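Local coordinates for proteasome assembly chaperone family protein (Pyrococcus furiosus DSM 3638, PDB 3WZ2) that probably acts as a proteasome assembly chaperone or proteasome activator, as an archaeal homolog of the eukaryotic proteasome-assembly chaperones, at residues M46-Y51 and R67-L72. Numbering follows the deposited sequence.
Sequences MDLIGY and RPTPPL
On either side of the classic beta bulge in strand 47-53, part of the mixed sheet of this PAC2-family protein, Y51 meets P70 and the backbone of L72, and L48 approaches T69, where the chain passes from the small antiparallel sheet of 60-64 and 67-69 back into the main one. I49 and G50 together face F74 on the neighbouring strand 72-77; one residue beyond the bulge, Y51 has its CB 3.4 Å from CG of P70. The proline ring corner rests against the root of the tyrosine, with P70 CG 3.8 Å from Y51 CG and set obliquely to the aromatic ring, and the two side chains cross at about a right angle. CB of Y51 also lies 3.3 Å from the carbonyl O of L72. With chi1 at 56°, CG of Y51 sits between its backbone N and carbonyl carbon, and the ring leads away from 67-72 toward a second subunit, whose W165 it meets edge-to-face. At the other end the touch is looser, CD2 of L48 standing 4.2 Å from T69 OG1. No hydrogen bond joins the two segments: backbone bonds of I49 and G50 to F74 and of P71 to D86 tie each separately into its surroundings, while Y51 and P70 add an apolar van der Waals fit that W165 of the second subunit, packing on both, continues.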
ATOM      1  N   MET B  46       7.457   6.239  39.386  1.00 33.00           N
ATOM      2  CA  MET B  46       8.051   7.042  38.329  1.00 32.17           C
ATOM      3  C   MET B  46       7.054   8.072  37.834  1.00 28.11           C
ATOM      4  O   MET B  46       5.871   7.834  37.870  1.00 26.94           O
ATOM      5  CB  MET B  46       8.519   6.141  37.190  1.00 32.09           C
ATOM      6  CG  MET B  46       9.619   5.206  37.642  1.00 32.16           C
ATOM      7  SD  MET B  46      10.578   4.596  36.256  1.00 32.99           S
ATOM      8  CE  MET B  46      12.040   4.026  37.072  1.00 38.21           C
ATOM      9  N   ASP B  47       7.553   9.191  37.342  1.00 28.44           N
ATOM     10  CA  ASP B  47       6.744  10.133  36.585  1.00 30.55           C
ATOM     11  C   ASP B  47       6.738   9.774  35.113  1.00 30.49           C
ATOM     12  O   ASP B  47       7.716   9.240  34.576  1.00 27.09           O
ATOM     13  CB  ASP B  47       7.290  11.562  36.738  1.00 33.83           C
ATOM     14  CG  ASP B  47       7.489  11.953  38.196  1.00 39.31           C
ATOM     15  OD1 ASP B  47       6.524  11.820  38.989  1.00 44.61           O
ATOM     16  OD2 ASP B  47       8.619  12.347  38.567  1.00 47.89           O
ATOM     17  N   LEU B  48       5.645  10.122  34.446  1.00 28.36           N
ATOM     18  CA  LEU B  48       5.609  10.177  33.007  1.00 29.29           C
ATOM     19  C   LEU B  48       6.501  11.323  32.520  1.00 28.59           C
ATOM     20  O   LEU B  48       6.249  12.463  32.856  1.00 25.64           O
ATOM     21  CB  LEU B  48       4.175  10.399  32.557  1.00 30.18           C
ATOM     22  CG  LEU B  48       3.954  10.501  31.054  1.00 31.43           C
ATOM     23  CD1 LEU B  48       4.216   9.163  30.411  1.00 31.71           C
ATOM     24  CD2 LEU B  48       2.523  10.940  30.772  1.00 33.40           C
ATOM     25  N   ILE B  49       7.544  11.016  31.747  1.00 25.15           N
ATOM     26  CA  ILE B  49       8.473  12.061  31.305  1.00 26.66           C
ATOM     27  C   ILE B  49       8.485  12.312  29.790  1.00 24.71           C
ATOM     28  O   ILE B  49       9.071  13.280  29.342  1.00 27.08           O
ATOM     29  CB  ILE B  49       9.919  11.823  31.807  1.00 24.49           C
ATOM     30  CG1 ILE B  49      10.474  10.474  31.317  1.00 23.94           C
ATOM     31  CG2 ILE B  49       9.966  11.911  33.320  1.00 24.12           C
ATOM     32  CD1 ILE B  49      11.984  10.348  31.433  1.00 22.88           C
ATOM     33  N   GLY B  50       7.874  11.429  29.016  1.00 25.30           N
ATOM     34  CA  GLY B  50       7.833  11.591  27.586  1.00 23.19           C
ATOM     35  C   GLY B  50       7.046  10.524  26.874  1.00 22.91           C
ATOM     36  O   GLY B  50       6.413   9.684  27.488  1.00 23.50           O
ATOM     37  N   TYR B  51       7.089  10.573  25.545  1.00 23.14           N
ATOM     38  CA  TYR B  51       6.294   9.688  24.734  1.00 23.28           C
ATOM     39  C   TYR B  51       6.858   9.609  23.341  1.00 21.83           C
ATOM     40  O   TYR B  51       7.686  10.424  22.945  1.00 22.94           O
ATOM     41  CB  TYR B  51       4.829  10.148  24.715  1.00 27.06           C
ATOM     42  CG  TYR B  51       4.628  11.580  24.251  1.00 29.26           C
ATOM     43  CD1 TYR B  51       4.942  12.638  25.084  1.00 32.31           C
ATOM     44  CD2 TYR B  51       4.114  11.855  23.001  1.00 34.30           C
ATOM     45  CE1 TYR B  51       4.757  13.946  24.688  1.00 36.94           C
ATOM     46  CE2 TYR B  51       3.918  13.169  22.588  1.00 36.46           C
ATOM     47  CZ  TYR B  51       4.251  14.209  23.434  1.00 38.42           C
ATOM     48  OH  TYR B  51       4.059  15.536  23.041  1.00 47.88           O
ATOM     49  N   ARG B  67      -5.444  11.098  34.411  1.00 33.03           N
ATOM     50  CA  ARG B  67      -4.573  11.855  33.521  1.00 34.11           C
ATOM     51  C   ARG B  67      -4.541  11.203  32.148  1.00 30.58           C
ATOM     52  O   ARG B  67      -4.365   9.992  32.032  1.00 26.45           O
ATOM     53  CB  ARG B  67      -3.165  11.916  34.100  1.00 41.82           C
ATOM     54  CG  ARG B  67      -3.092  12.785  35.337  1.00 51.22           C
ATOM     55  CD  ARG B  67      -1.681  13.205  35.703  1.00 61.43           C
ATOM     56  NE  ARG B  67      -1.655  13.677  37.086  1.00 74.82           N
ATOM     57  CZ  ARG B  67      -1.427  12.898  38.144  1.00 80.61           C
ATOM     58  NH1 ARG B  67      -1.195  11.587  38.010  1.00 76.79           N
ATOM     59  NH2 ARG B  67      -1.437  13.434  39.356  1.00 84.28           N
ATOM     60  N   PRO B  68      -4.698  12.007  31.091  1.00 28.86           N
ATOM     61  CA  PRO B  68      -4.528  11.411  29.773  1.00 29.10           C
ATOM     62  C   PRO B  68      -3.086  11.074  29.498  1.00 26.20           C
ATOM     63  O   PRO B  68      -2.202  11.822  29.862  1.00 26.49           O
ATOM     64  CB  PRO B  68      -5.016  12.487  28.809  1.00 29.54           C
ATOM     65  CG  PRO B  68      -5.017  13.747  29.594  1.00 32.06           C
ATOM     66  CD  PRO B  68      -5.193  13.387  31.031  1.00 28.38           C
ATOM     67  N   THR B  69      -2.893   9.956  28.820  1.00 25.75           N
ATOM     68  CA  THR B  69      -1.599   9.394  28.557  1.00 25.76           C
ATOM     69  C   THR B  69      -1.557   8.793  27.164  1.00 25.13           C
ATOM     70  O   THR B  69      -2.505   8.162  26.740  1.00 24.74           O
ATOM     71  CB  THR B  69      -1.448   8.239  29.559  1.00 28.84           C
ATOM     72  OG1 THR B  69      -1.079   8.753  30.837  1.00 33.47           O
ATOM     73  CG2 THR B  69      -0.485   7.281  29.154  1.00 33.68           C
ATOM     74  N   PRO B  70      -0.441   8.941  26.451  1.00 26.16           N
ATOM     75  CA  PRO B  70      -0.341   8.318  25.143  1.00 25.68           C
ATOM     76  C   PRO B  70       0.057   6.867  25.271  1.00 23.88           C
ATOM     77  O   PRO B  70       0.542   6.446  26.310  1.00 25.19           O
ATOM     78  CB  PRO B  70       0.736   9.149  24.440  1.00 25.37           C
ATOM     79  CG  PRO B  70       1.609   9.588  25.548  1.00 27.11           C
ATOM     80  CD  PRO B  70       0.779   9.692  26.790  1.00 26.97           C
ATOM     81  N   PRO B  71      -0.182   6.091  24.225  1.00 21.95           N
ATOM     82  CA  PRO B  71       0.006   4.657  24.316  1.00 21.44           C
ATOM     83  C   PRO B  71       1.449   4.213  24.319  1.00 21.39           C
ATOM     84  O   PRO B  71       1.712   3.108  24.780  1.00 21.38           O
ATOM     85  CB  PRO B  71      -0.725   4.117  23.069  1.00 21.41           C
ATOM     86  CG  PRO B  71      -0.789   5.257  22.136  1.00 21.29           C
ATOM     87  CD  PRO B  71      -0.820   6.501  22.969  1.00 21.18           C
ATOM     88  N   LEU B  72       2.374   5.033  23.812  1.00 20.53           N
ATOM     89  CA  LEU B  72       3.804   4.708  23.872  1.00 20.89           C
ATOM     90  C   LEU B  72       4.507   5.753  24.695  1.00 20.94           C
ATOM     91  O   LEU B  72       4.572   6.906  24.303  1.00 22.18           O
ATOM     92  CB  LEU B  72       4.415   4.673  22.474  1.00 21.89           C
ATOM     93  CG  LEU B  72       4.394   3.317  21.816  1.00 22.94           C
ATOM     94  CD1 LEU B  72       2.979   2.885  21.461  1.00 22.45           C
ATOM     95  CD2 LEU B  72       5.261   3.340  20.569  1.00 22.81           C
TER